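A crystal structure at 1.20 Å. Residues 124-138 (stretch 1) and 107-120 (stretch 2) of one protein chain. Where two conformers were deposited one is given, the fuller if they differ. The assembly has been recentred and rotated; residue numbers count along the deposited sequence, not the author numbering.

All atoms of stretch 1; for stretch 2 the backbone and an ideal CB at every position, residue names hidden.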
# COMPACT_ATOMS: atom_id res chain seq x y z
N ASP A 124 3.03 -8.19 -10.90
CA ASP A 124 2.80 -7.75 -12.28
C ASP A 124 1.31 -7.74 -12.62
O ASP A 124 0.86 -8.36 -13.59
CB ASP A 124 3.57 -8.63 -13.27
CG ASP A 124 5.07 -8.54 -13.07
OD1 ASP A 124 5.60 -7.42 -13.06
OD2 ASP A 124 5.72 -9.59 -12.89
N VAL A 125 0.54 -7.01 -11.81
CA VAL A 125 -0.90 -6.92 -12.00
C VAL A 125 -1.30 -5.45 -12.02
O VAL A 125 -0.71 -4.62 -11.30
CB VAL A 125 -1.65 -7.63 -10.84
CG1 VAL A 125 -3.15 -7.29 -10.82
CG2 VAL A 125 -1.47 -9.14 -10.97
N MET A 126 -2.27 -5.12 -12.87
CA MET A 126 -2.87 -3.79 -12.83
C MET A 126 -4.33 -3.90 -12.49
O MET A 126 -5.05 -4.74 -13.04
CB MET A 126 -2.74 -3.10 -14.19
CG MET A 126 -3.25 -1.67 -14.24
SD MET A 126 -2.93 -1.01 -15.90
CE MET A 126 -1.36 -1.79 -16.26
N ILE A 127 -4.77 -3.03 -11.59
CA ILE A 127 -6.19 -2.94 -11.21
C ILE A 127 -6.69 -1.56 -11.64
O ILE A 127 -6.08 -0.57 -11.31
CB ILE A 127 -6.33 -3.12 -9.69
CG1 ILE A 127 -5.81 -4.51 -9.28
CG2 ILE A 127 -7.78 -2.88 -9.22
CD1 ILE A 127 -5.55 -4.68 -7.84
N GLY A 128 -7.78 -1.53 -12.38
CA GLY A 128 -8.33 -0.27 -12.86
C GLY A 128 -8.85 0.60 -11.72
O GLY A 128 -9.22 0.11 -10.66
N ALA A 129 -8.92 1.90 -11.97
CA ALA A 129 -9.49 2.84 -11.00
C ALA A 129 -10.89 2.41 -10.58
O ALA A 129 -11.67 1.90 -11.38
CB ALA A 129 -9.52 4.23 -11.60
N GLY A 130 -11.23 2.66 -9.32
CA GLY A 130 -12.58 2.45 -8.84
C GLY A 130 -12.99 0.99 -8.71
O GLY A 130 -14.19 0.69 -8.65
N SER A 131 -12.03 0.08 -8.63
CA SER A 131 -12.35 -1.35 -8.55
C SER A 131 -12.55 -1.83 -7.12
O SER A 131 -12.18 -1.15 -6.16
CB SER A 131 -11.21 -2.15 -9.16
OG SER A 131 -11.09 -1.90 -10.56
N LEU A 132 -13.13 -3.01 -6.99
CA LEU A 132 -13.27 -3.65 -5.69
C LEU A 132 -12.79 -5.09 -5.80
O LEU A 132 -13.31 -5.84 -6.61
CB LEU A 132 -14.72 -3.57 -5.19
CG LEU A 132 -14.91 -4.07 -3.75
CD1 LEU A 132 -16.04 -3.34 -3.06
CD2 LEU A 132 -15.15 -5.53 -3.79
N VAL A 133 -11.82 -5.45 -4.97
CA VAL A 133 -11.30 -6.81 -4.93
C VAL A 133 -11.85 -7.45 -3.65
O VAL A 133 -11.47 -7.04 -2.56
CB VAL A 133 -9.76 -6.84 -4.92
CG1 VAL A 133 -9.25 -8.26 -4.87
CG2 VAL A 133 -9.18 -6.06 -6.11
N PRO A 134 -12.77 -8.43 -3.80
CA PRO A 134 -13.43 -9.06 -2.64
C PRO A 134 -12.49 -9.80 -1.71
O PRO A 134 -11.35 -10.13 -2.07
CB PRO A 134 -14.37 -10.08 -3.30
CG PRO A 134 -14.71 -9.48 -4.57
CD PRO A 134 -13.44 -8.81 -5.05
N GLN A 135 -12.98 -10.09 -0.51
CA GLN A 135 -12.22 -10.89 0.44
C GLN A 135 -11.81 -12.22 -0.18
O GLN A 135 -12.61 -12.86 -0.87
CB GLN A 135 -13.03 -11.18 1.72
CG GLN A 135 -13.15 -9.95 2.60
CD GLN A 135 -13.76 -10.26 3.96
OE1 GLN A 135 -14.53 -11.21 4.10
NE2 GLN A 135 -13.42 -9.46 4.97
N HIS A 136 -10.56 -12.60 0.07
CA HIS A 136 -10.03 -13.91 -0.32
C HIS A 136 -9.86 -14.11 -1.81
O HIS A 136 -9.47 -15.19 -2.23
CB HIS A 136 -10.85 -15.05 0.30
CG HIS A 136 -11.00 -14.90 1.78
ND1 HIS A 136 -9.93 -14.95 2.64
CD2 HIS A 136 -12.08 -14.61 2.54
CE1 HIS A 136 -10.34 -14.73 3.87
NE2 HIS A 136 -11.65 -14.52 3.84
N LYS A 137 -10.06 -13.07 -2.61
CA LYS A 137 -9.90 -13.19 -4.06
C LYS A 137 -8.42 -13.20 -4.45
O LYS A 137 -7.66 -12.35 -4.00
CB LYS A 137 -10.58 -12.01 -4.74
CG LYS A 137 -10.48 -11.93 -6.25
CD LYS A 137 -11.42 -12.89 -6.93
CE LYS A 137 -11.39 -12.62 -8.44
NZ LYS A 137 -12.34 -13.50 -9.18
N ARG A 138 -8.02 -14.16 -5.28
CA ARG A 138 -6.67 -14.21 -5.82
C ARG A 138 -6.67 -13.63 -7.23
O ARG A 138 -7.46 -14.05 -8.07
CB ARG A 138 -6.15 -15.66 -5.85
CG ARG A 138 -4.79 -15.80 -6.52
CD ARG A 138 -4.28 -17.23 -6.47
NE ARG A 138 -3.83 -17.59 -5.13
CZ ARG A 138 -2.61 -17.33 -4.64
NH1 ARG A 138 -1.71 -16.70 -5.39
NH2 ARG A 138 -2.31 -17.68 -3.40
N UNK A 107 2.84 -4.05 -8.71
CA UNK A 107 1.39 -4.02 -8.85
C UNK A 107 0.97 -2.56 -8.84
O UNK A 107 1.50 -1.76 -8.05
CB UNK A 107 0.69 -4.81 -7.74
N UNK A 108 0.06 -2.21 -9.74
CA UNK A 108 -0.54 -0.87 -9.73
C UNK A 108 -2.00 -1.05 -9.30
O UNK A 108 -2.79 -1.67 -9.98
CB UNK A 108 -0.43 -0.19 -11.09
N UNK A 109 -2.34 -0.41 -8.19
CA UNK A 109 -3.72 -0.41 -7.69
C UNK A 109 -4.36 0.92 -8.07
O UNK A 109 -3.98 1.98 -7.54
CB UNK A 109 -3.77 -0.63 -6.18
N UNK A 110 -5.28 0.89 -9.03
CA UNK A 110 -5.84 2.12 -9.55
C UNK A 110 -6.54 2.96 -8.49
O UNK A 110 -7.17 2.43 -7.56
CB UNK A 110 -6.82 1.80 -10.68
N UNK A 111 -6.46 4.27 -8.65
CA UNK A 111 -7.00 5.21 -7.68
C UNK A 111 -8.46 4.90 -7.35
O UNK A 111 -9.25 4.51 -8.23
CB UNK A 111 -6.87 6.64 -8.21
N UNK A 112 -8.82 5.07 -6.09
CA UNK A 112 -10.19 4.89 -5.66
C UNK A 112 -10.63 3.44 -5.51
O UNK A 112 -11.81 3.18 -5.30
CB UNK A 112 -11.12 5.59 -6.65
N UNK A 113 -9.71 2.49 -5.64
CA UNK A 113 -10.06 1.08 -5.48
C UNK A 113 -10.09 0.64 -4.02
O UNK A 113 -9.59 1.33 -3.14
CB UNK A 113 -9.07 0.21 -6.26
N UNK A 114 -10.70 -0.53 -3.80
CA UNK A 114 -10.83 -1.15 -2.49
C UNK A 114 -10.33 -2.59 -2.62
O UNK A 114 -10.77 -3.31 -3.53
CB UNK A 114 -12.27 -1.10 -1.98
N UNK A 115 -9.43 -3.01 -1.73
CA UNK A 115 -8.92 -4.39 -1.72
C UNK A 115 -9.12 -4.93 -0.32
O UNK A 115 -8.63 -4.34 0.65
CB UNK A 115 -7.45 -4.46 -2.14
N UNK A 116 -9.85 -6.05 -0.20
CA UNK A 116 -10.32 -6.52 1.10
C UNK A 116 -9.53 -7.70 1.68
O UNK A 116 -8.60 -8.23 1.07
CB UNK A 116 -11.79 -6.92 0.98
N UNK A 117 -9.92 -8.10 2.88
CA UNK A 117 -9.08 -9.02 3.64
C UNK A 117 -8.89 -10.37 2.98
O UNK A 117 -9.82 -10.97 2.43
CB UNK A 117 -9.68 -9.23 5.03
N UNK A 118 -7.65 -10.84 3.06
CA UNK A 118 -7.31 -12.14 2.52
C UNK A 118 -7.16 -12.16 1.01
O UNK A 118 -6.79 -13.18 0.44
CB UNK A 118 -8.37 -13.16 2.94
N UNK A 119 -7.45 -11.05 0.34
CA UNK A 119 -7.18 -11.02 -1.10
C UNK A 119 -5.67 -11.17 -1.32
O UNK A 119 -4.87 -10.73 -0.49
CB UNK A 119 -7.70 -9.73 -1.73
N UNK A 120 -5.31 -11.80 -2.43
CA UNK A 120 -3.91 -12.00 -2.79
C UNK A 120 -3.73 -11.53 -4.21
O UNK A 120 -4.31 -12.09 -5.13
CB UNK A 120 -3.48 -13.46 -2.63

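Position 107 lies beside Val125, with its CA-to-CB bond on the face of the sheet that carries the Val125 and Ile127 side chains. Extended angles and an apolar neighbour suit a branched aliphatic residue. It is Val107, and its CG2 lies 4.3 Å from Val125 CB.

Position 108 pairs in parallel with Met126 and points to the other face. Its backbone N donates to Val125 O (3.0 Å), and its O accepts from Ile127 N (2.9 Å). Met126 offers an apolar chain, so leucine, isoleucine or methionine would suit. Leu108 CD2 is 4.2 Å from Met126 CG.

Position 109 returns to the face of Ile127. The ideal CB is 4.7 Å from Ile127 CD1, so an aliphatic chain is expected. It is Val109, with CG2 4.3 Å from Ile127 CD1.

Position 110 points toward stretch 1 with no room to spare. An ideal CB would be 2.5 Å from Ala129 N and 2.6 Å from Ile127 O, both clashes. Only glycine fits, and Gly110 is found. Its N donates to Ile127 O (2.8 Å).

Position 111 points away, so many side chains would do. It is Met111, whose CG is 4.0 Å from Ala129 CB.

Position 112 has positive phi (77°), which favours glycine, with asparagine a possible alternative. It is Gly112. A water donates to both its O and Ser131 O.

Position 113 has its ideal CB 4.4 Å from Gly128 O, and Ser131 N is nearby. A small polar residue suits. Ser113 places OG 3.1 Å from Ser131 N, which donates to it. The same OG donates to Gly110 O (2.8 Å), across its own turn.

Position 114 shares a face with Leu132, and its ideal CB is 4.3 Å from Leu132 CG. Leucine, isoleucine or valine would suit. Ile114 brings CD1 within 4.2 Å of Leu132 CD1. Its O accepts from Val133 N (2.8 Å).

Position 115 pairs with Val133 on the opposite face; again an aliphatic residue fits. Val115 CG1 is 4.0 Å from Val133 CB.

Position 116 points toward stretch 1, near Gln135 CG and the Val133 carbonyl. A flexible apolar chain would suit. Leu116 packs CB 3.7 Å from Gln135 CG and CD1 4.4 Å from Leu132 CD2.

Position 117 has its ideal CB 3.8 Å from Gln135 NE2, a donor. An acceptor such as aspartate or asparagine is reasonable. Asp117 OD1 takes a weak hydrogen bond from Gln135 NE2 (3.4 Å).

Position 118 has positive phi (77°), and an ideal CB would lie 2.4 Å from His136 ND1. With the His136 ring where it is, a side chain would clash, so glycine suits, and Gly118 is present.

Position 119 has its ideal CB 3.8 Å from Val133 CG1 and 3.7 Å from Pro134 O. A small residue suits. Ala119 CB keeps both contacts.

Position 120 pairs with Arg138, whose guanidinium is close. An aliphatic chain or an acid could fit. In Ile120, CG2 lies over one guanidinium face, and CD1 is 3.4 Å from Arg138 NH2.

Stretch 2 (107-120) VLVGMGSIVLDGAI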
# COMPACT_ATOMS: atom_id res chain seq x y z
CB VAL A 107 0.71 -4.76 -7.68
CG1 VAL A 107 -0.82 -4.55 -7.68
CG2 VAL A 107 1.06 -6.24 -7.75
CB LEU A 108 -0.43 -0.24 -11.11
CG LEU A 108 -1.19 1.07 -11.35
CD1 LEU A 108 -0.72 2.08 -10.42
CD2 LEU A 108 -1.00 1.53 -12.78
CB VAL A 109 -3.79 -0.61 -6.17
CG1 VAL A 109 -5.26 -0.75 -5.73
CG2 VAL A 109 -3.00 -1.86 -5.73
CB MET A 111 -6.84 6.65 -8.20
CG MET A 111 -7.66 6.98 -9.43
SD MET A 111 -7.14 8.58 -10.14
CE MET A 111 -5.88 8.02 -11.29
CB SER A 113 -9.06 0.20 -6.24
OG SER A 113 -9.13 0.41 -7.64
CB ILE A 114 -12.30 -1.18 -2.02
CG1 ILE A 114 -12.87 0.25 -1.95
CG2 ILE A 114 -12.42 -1.94 -0.69
CD1 ILE A 114 -14.38 0.30 -1.77
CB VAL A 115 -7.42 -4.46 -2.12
CG1 VAL A 115 -6.98 -5.93 -2.19
CG2 VAL A 115 -7.17 -3.74 -3.46
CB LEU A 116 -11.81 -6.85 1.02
CG LEU A 116 -12.71 -5.67 0.61
CD1 LEU A 116 -14.14 -6.17 0.45
CD2 LEU A 116 -12.62 -4.52 1.63
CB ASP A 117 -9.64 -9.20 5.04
CG ASP A 117 -9.91 -7.90 5.70
OD1 ASP A 117 -10.88 -7.26 5.27
OD2 ASP A 117 -9.14 -7.48 6.59
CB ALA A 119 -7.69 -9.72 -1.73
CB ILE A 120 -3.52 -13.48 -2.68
CG1 ILE A 120 -3.68 -13.97 -1.24
CG2 ILE A 120 -2.10 -13.67 -3.16
CD1 ILE A 120 -3.57 -15.47 -1.08
O HOH W 1 -13.75 1.24 -5.37
O HOH W 2 -6.57 -15.26 -1.84
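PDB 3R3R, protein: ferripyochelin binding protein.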